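PDB 2JAG: halorhodopsin from Halobacterium salinarum, which pumps chloride ions into the cell with the energy of light absorbed by its retinal chromophore, as halorhodopsins do. Local coordinates for residues L45-M50 with A65-P70; C145-A150 with A166-F171. The protein carries 2 engineered substitutions. All coordinates share one frame; numbering follows the deposited sequence.

Contact 1: residues L45-M50 with A65-P70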
loop_
_atom_site.group_PDB
_atom_site.type_symbol
_atom_site.label_atom_id
_atom_site.label_comp_id
_atom_site.label_asym_id
_atom_site.label_seq_id
_atom_site.Cartn_x
_atom_site.Cartn_y
_atom_site.Cartn_z
ATOM N N LEU A 45 -11.316 13.971 -19.773
ATOM C CA LEU A 45 -11.500 15.273 -20.403
ATOM C C LEU A 45 -12.776 15.944 -19.915
ATOM O O LEU A 45 -12.778 17.131 -19.586
ATOM C CB LEU A 45 -11.541 15.120 -21.923
ATOM C CG LEU A 45 -10.296 14.477 -22.541
ATOM C CD1 LEU A 45 -10.405 14.538 -24.049
ATOM C CD2 LEU A 45 -9.036 15.195 -22.063
ATOM N N VAL A 46 -13.863 15.182 -19.875
ATOM C CA VAL A 46 -15.140 15.707 -19.409
ATOM C C VAL A 46 -15.009 16.211 -17.974
ATOM O O VAL A 46 -15.510 17.286 -17.641
ATOM C CB VAL A 46 -16.239 14.624 -19.468
ATOM C CG1 VAL A 46 -17.515 15.128 -18.798
ATOM C CG2 VAL A 46 -16.515 14.252 -20.918
ATOM N N PHE A 47 -14.326 15.439 -17.132
ATOM C CA PHE A 47 -14.152 15.817 -15.734
ATOM C C PHE A 47 -13.264 17.047 -15.547
ATOM O O PHE A 47 -13.594 17.937 -14.764
ATOM C CB PHE A 47 -13.600 14.639 -14.920
ATOM C CG PHE A 47 -14.514 13.435 -14.888
ATOM C CD1 PHE A 47 -15.859 13.550 -15.236
ATOM C CD2 PHE A 47 -14.030 12.190 -14.493
ATOM C CE1 PHE A 47 -16.710 12.439 -15.191
ATOM C CE2 PHE A 47 -14.870 11.074 -14.445
ATOM C CZ PHE A 47 -16.213 11.201 -14.796
ATOM N N VAL A 48 -12.136 17.097 -16.250
ATOM C CA VAL A 48 -11.248 18.252 -16.138
ATOM C C VAL A 48 -12.047 19.501 -16.491
ATOM O O VAL A 48 -11.959 20.526 -15.814
ATOM C CB VAL A 48 -10.042 18.141 -17.097
ATOM C CG1 VAL A 48 -9.317 19.481 -17.179
ATOM C CG2 VAL A 48 -9.084 17.064 -16.596
ATOM N N TYR A 49 -12.836 19.393 -17.552
ATOM C CA TYR A 49 -13.675 20.484 -18.024
ATOM C C TYR A 49 -14.713 20.885 -16.980
ATOM O O TYR A 49 -14.878 22.067 -16.674
ATOM C CB TYR A 49 -14.389 20.059 -19.304
ATOM C CG TYR A 49 -15.411 21.051 -19.802
ATOM C CD1 TYR A 49 -15.028 22.322 -20.230
ATOM C CD2 TYR A 49 -16.760 20.711 -19.870
ATOM C CE1 TYR A 49 -15.965 23.231 -20.717
ATOM C CE2 TYR A 49 -17.705 21.608 -20.353
ATOM C CZ TYR A 49 -17.302 22.865 -20.777
ATOM O OH TYR A 49 -18.234 23.753 -21.265
ATOM N N MET A 50 -15.416 19.894 -16.443
ATOM C CA MET A 50 -16.446 20.137 -15.441
ATOM C C MET A 50 -15.894 20.835 -14.206
ATOM O O MET A 50 -16.626 21.519 -13.501
ATOM C CB MET A 50 -17.113 18.817 -15.034
ATOM C CG MET A 50 -18.009 18.213 -16.109
ATOM S SD MET A 50 -18.654 16.571 -15.687
ATOM C CE MET A 50 -19.995 16.994 -14.578
ATOM N N ALA A 65 -10.083 13.787 -6.311
ATOM C CA ALA A 65 -10.287 12.368 -6.039
ATOM C C ALA A 65 -11.027 11.700 -7.193
ATOM O O ALA A 65 -10.792 10.530 -7.504
ATOM C CB ALA A 65 -11.075 12.197 -4.742
ATOM N N THR A 66 -11.912 12.456 -7.835
ATOM C CA THR A 66 -12.706 11.951 -8.947
ATOM C C THR A 66 -11.924 11.755 -10.246
ATOM O O THR A 66 -12.147 10.772 -10.959
ATOM C CB THR A 66 -13.912 12.875 -9.207
ATOM O OG1 THR A 66 -14.700 12.961 -8.013
ATOM C CG2 THR A 66 -14.773 12.336 -10.339
ATOM N N LEU A 67 -11.020 12.683 -10.560
ATOM C CA LEU A 67 -10.203 12.581 -11.773
ATOM C C LEU A 67 -9.298 11.347 -11.732
ATOM O O LEU A 67 -8.965 10.780 -12.771
ATOM C CB LEU A 67 -9.308 13.820 -11.934
ATOM C CG LEU A 67 -9.930 15.204 -12.135
ATOM C CD1 LEU A 67 -8.832 16.260 -12.085
ATOM C CD2 LEU A 67 -10.659 15.258 -13.467
ATOM N N MET A 68 -8.894 10.959 -10.525
ATOM C CA MET A 68 -8.007 9.812 -10.310
ATOM C C MET A 68 -8.630 8.477 -10.714
ATOM O O MET A 68 -7.918 7.548 -11.079
ATOM C CB MET A 68 -7.613 9.720 -8.829
ATOM C CG MET A 68 -6.702 10.827 -8.295
ATOM S SD MET A 68 -4.937 10.516 -8.570
ATOM C CE MET A 68 -4.802 8.808 -8.023
ATOM N N ILE A 69 -9.956 8.385 -10.627
ATOM C CA ILE A 69 -10.663 7.151 -10.954
ATOM C C ILE A 69 -10.443 6.718 -12.404
ATOM O O ILE A 69 -10.012 5.590 -12.659
ATOM C CB ILE A 69 -12.178 7.296 -10.632
ATOM C CG1 ILE A 69 -12.346 7.492 -9.119
ATOM C CG2 ILE A 69 -12.952 6.074 -11.129
ATOM C CD1 ILE A 69 -13.758 7.841 -8.667
ATOM N N PRO A 70 -10.732 7.597 -13.376
ATOM C CA PRO A 70 -10.510 7.177 -14.763
ATOM C C PRO A 70 -9.014 7.056 -15.125
ATOM O O PRO A 70 -8.653 6.290 -16.014
ATOM C CB PRO A 70 -11.247 8.253 -15.573
ATOM C CG PRO A 70 -11.177 9.459 -14.679
ATOM C CD PRO A 70 -11.469 8.876 -13.324
#

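Contact 2: residues C145-A150 with A166-F171. With RET (retinal), chain F.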
loop_
_atom_site.group_PDB
_atom_site.type_symbol
_atom_site.label_atom_id
_atom_site.label_comp_id
_atom_site.label_asym_id
_atom_site.label_seq_id
_atom_site.Cartn_x
_atom_site.Cartn_y
_atom_site.Cartn_z
ATOM N N CYS A 145 -9.627 -6.900 -2.278
ATOM C CA CYS A 145 -8.960 -6.992 -3.576
ATOM C C CYS A 145 -7.816 -7.999 -3.615
ATOM O O CYS A 145 -7.677 -8.744 -4.584
ATOM C CB CYS A 145 -8.434 -5.611 -4.006
ATOM S SG CYS A 145 -9.736 -4.378 -4.357
ATOM N N VAL A 146 -6.990 -8.022 -2.573
ATOM C CA VAL A 146 -5.864 -8.949 -2.554
ATOM C C VAL A 146 -6.274 -10.408 -2.347
ATOM O O VAL A 146 -5.627 -11.306 -2.880
ATOM C CB VAL A 146 -4.810 -8.550 -1.491
ATOM C CG1 VAL A 146 -4.300 -7.146 -1.781
ATOM C CG2 VAL A 146 -5.401 -8.632 -0.090
ATOM N N THR A 147 -7.341 -10.657 -1.590
ATOM C CA THR A 147 -7.768 -12.041 -1.396
ATOM C C THR A 147 -8.476 -12.516 -2.664
ATOM O O THR A 147 -8.512 -13.709 -2.961
ATOM C CB THR A 147 -8.675 -12.218 -0.135
ATOM O OG1 THR A 147 -9.750 -11.270 -0.148
ATOM C CG2 THR A 147 -7.842 -12.028 1.137
ATOM N N GLY A 148 -9.019 -11.569 -3.422
ATOM C CA GLY A 148 -9.663 -11.917 -4.675
ATOM C C GLY A 148 -8.574 -12.333 -5.650
ATOM O O GLY A 148 -8.754 -13.258 -6.442
ATOM N N LEU A 149 -7.435 -11.638 -5.596
ATOM C CA LEU A 149 -6.296 -11.957 -6.466
ATOM C C LEU A 149 -5.787 -13.353 -6.093
ATOM O O LEU A 149 -5.467 -14.165 -6.967
ATOM C CB LEU A 149 -5.169 -10.941 -6.269
ATOM C CG LEU A 149 -3.826 -11.233 -6.959
ATOM C CD1 LEU A 149 -4.032 -11.344 -8.467
ATOM C CD2 LEU A 149 -2.836 -10.130 -6.629
ATOM N N ALA A 150 -5.718 -13.618 -4.792
ATOM C CA ALA A 150 -5.259 -14.910 -4.291
ATOM C C ALA A 150 -6.154 -16.039 -4.795
ATOM O O ALA A 150 -5.669 -17.108 -5.154
ATOM C CB ALA A 150 -5.230 -14.901 -2.764
ATOM N N ALA A 166 -14.529 -16.593 -0.425
ATOM C CA ALA A 166 -15.387 -16.393 0.736
ATOM C C ALA A 166 -14.822 -15.328 1.690
ATOM O O ALA A 166 -15.569 -14.510 2.235
ATOM C CB ALA A 166 -15.575 -17.732 1.488
ATOM N N ILE A 167 -13.509 -15.348 1.911
ATOM C CA ILE A 167 -12.898 -14.365 2.803
ATOM C C ILE A 167 -12.998 -12.980 2.168
ATOM O O ILE A 167 -13.214 -11.982 2.862
ATOM C CB ILE A 167 -11.411 -14.684 3.081
ATOM C CG1 ILE A 167 -11.299 -15.954 3.921
ATOM C CG2 ILE A 167 -10.756 -13.534 3.834
ATOM C CD1 ILE A 167 -11.907 -15.818 5.313
ATOM N N SER A 168 -12.848 -12.927 0.847
ATOM C CA SER A 168 -12.943 -11.663 0.134
ATOM C C SER A 168 -14.352 -11.103 0.338
ATOM O O SER A 168 -14.530 -9.901 0.531
ATOM C CB SER A 168 -12.662 -11.876 -1.351
ATOM O OG SER A 168 -12.642 -10.642 -2.044
ATOM N N CYS A 169 -15.351 -11.984 0.304
ATOM C CA CYS A 169 -16.740 -11.574 0.511
ATOM C C CYS A 169 -16.914 -10.950 1.893
ATOM O O CYS A 169 -17.660 -9.980 2.054
ATOM C CB CYS A 169 -17.684 -12.775 0.372
ATOM S SG CYS A 169 -17.991 -13.276 -1.336
ATOM N N ALA A 170 -16.228 -11.515 2.887
ATOM C CA ALA A 170 -16.294 -11.011 4.256
ATOM C C ALA A 170 -15.769 -9.577 4.342
ATOM O O ALA A 170 -16.364 -8.734 5.022
ATOM C CB ALA A 170 -15.499 -11.920 5.187
ATOM N N PHE A 171 -14.650 -9.299 3.673
ATOM C CA PHE A 171 -14.094 -7.943 3.671
ATOM C C PHE A 171 -15.100 -7.012 2.982
ATOM O O PHE A 171 -15.303 -5.872 3.402
ATOM C CB PHE A 171 -12.749 -7.897 2.920
ATOM C CG PHE A 171 -11.569 -8.378 3.732
ATOM C CD1 PHE A 171 -11.202 -7.725 4.910
ATOM C CD2 PHE A 171 -10.802 -9.457 3.298
ATOM C CE1 PHE A 171 -10.078 -8.144 5.647
ATOM C CE2 PHE A 171 -9.679 -9.881 4.030
ATOM C CZ PHE A 171 -9.320 -9.220 5.205
HETATM C C1 RET F . -13.855 -10.418 -6.350
HETATM C C2 RET F . -13.775 -12.035 -6.172
HETATM C C3 RET F . -13.978 -12.547 -4.685
HETATM C C4 RET F . -15.374 -12.047 -4.075
HETATM C C5 RET F . -15.519 -10.429 -4.128
HETATM C C6 RET F . -14.920 -9.633 -5.269
HETATM C C7 RET F . -15.292 -8.146 -5.335
HETATM C C8 RET F . -14.823 -7.116 -6.095
HETATM C C9 RET F . -15.421 -5.775 -6.203
HETATM C C10 RET F . -14.718 -4.934 -7.103
HETATM C C11 RET F . -15.168 -3.641 -7.486
HETATM C C12 RET F . -14.479 -2.756 -8.349
HETATM C C13 RET F . -15.080 -1.423 -8.756
HETATM C C14 RET F . -14.483 -0.570 -9.664
HETATM C C15 RET F . -13.229 -0.534 -10.282
HETATM C C16 RET F . -12.433 -9.902 -6.173
HETATM C C17 RET F . -14.286 -10.261 -7.837
HETATM C C18 RET F . -16.283 -9.819 -2.918
HETATM C C19 RET F . -16.724 -5.341 -5.379
HETATM C C20 RET F . -16.431 -1.054 -8.496
#

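Contact 1: residues L45-M50 with A65-P70
Phe47 and Leu67 meet where two neighbouring transmembrane helices run almost antiparallel, at 168° with their local axes 9.7 Å apart. Between 45-50 and 65-70 the side chains meet through hydrocarbon alone. The tightest point is the CD2 methyl of Leu67, which reaches to within 3.3 Å of Phe47 CB, a short approach for two carbons. The same methyl also spans the step to the next residue, lying 3.6 Å from Val48 N and touching the Val48 CG2 branch, so one leucine tip settles against both the backbone and the side chains of helix 27-50. The CA–CB bond of Leu67 does not itself point at that helix; with CD1 carrying the chain on away from CA (chi2 173°), it is the other branch, CD2, that turns to helix 27-50.

The Phe47 ring makes the aromatic part of the contact. With CG anti to the carbonyl carbon (chi1 -62°), it extends toward helix 58-82. Thr66 CG2 lies over one face of the ring, 4.2 Å from Phe47 CD2. Pro70 approaches obliquely, its CG 4.0 Å from both CD2 and CE2 of Phe47. Ala246 and Leu250 of helix 227-255 also touch the Phe47 side chain, which suits a large flat residue at a three-helix junction.

Polar groups are satisfied outside the apolar packing. Thr66 OG1 bonds to Ile62 O one turn back on its own helix, leaving the methyl to meet the ring. The carbonyl of Phe47 accepts a bond from the indole NE1 of Trp63, a link between the same two helices. Pro70, whose nitrogen has no hydrogen to donate, kinks its helix and offers only hydrocarbon here. The chemistry therefore implies cohesion by close-fitting hydrocarbon, with the nearby hydroxyl and carbonyl each given a hydrogen-bond partner.

Contact 2: residues C145-A150 with A166-F171
Thr147 faces Ser168 where their helices pass closely, the local axes 8.3 Å apart and antiparallel at 167°. Starting at its root, Thr147 CB lies 4.2 Å from Ser168 CB, a spacing that small side chains permit. At CB the chain forks. OG1 sits between the backbone N and the carbonyl carbon (chi1 51°), from where it hydrogen-bonds to Gly143 O one turn earlier, with a weaker bond to Met144 O. The same oxygen presses on the other helix, 3.2 Å from Ser168 CB, and lies at the edge of the Phe171 ring, near its plane, 4.0 Å from CD2. The second branch, CG2, is purely apolar: it rests 4.0 Å from Phe171 CE2 and 4.2 Å from Ile167 CG2. Threonine thus suits the spot twice over, its hydroxyl paired within its own helix and its methyl meeting Ile167 and Phe171, one turn apart on the other helix.

Ser168 supplies a hydrogen bond between the helices. Its OG, anti to the backbone N (chi1 -175°), bonds to Met144 O and so ties helix 158-180 directly to helix 131-153. That oxygen also lies 3.5 Å from C3 of the retinal ring. Beside it Gly148, with no side chain, lets the ring methyl C16 come within 3.7 Å of its CA, while Cys169 flanks the ring near C4 and C18. The two helices together therefore form part of the wall around the cyclohexenyl end of the chromophore.

Among its neighbours, helix 131-153 is backed by helix 106-126, where Trp112, Ala113 and Thr116 pack on Cys145. A palmitic acid touches Val146, and Ser75 of the third subunit packs on Thr147 and Ile167, placing this buried contact beside an interface of the trimer.

In the fold
Both contacts join consecutive antiparallel helices of the seven-helix bundle of microbial rhodopsins, and they follow one another along the chain. They lie on opposite sides of its centre: their own centres are 29 Å apart and their nearest atoms about 13 Å, so they do not touch. Contact 2 meets the retinal ring directly, whereas in contact 1 the side chain of Pro70 stays about 10 Å from the chromophore. The trimer brings the two pairs of helices together in another way. Met68, on segment 65-70, packs against Phe171 of the second subunit, and Phe171 of this chain packs correspondingly against Met68 of the third.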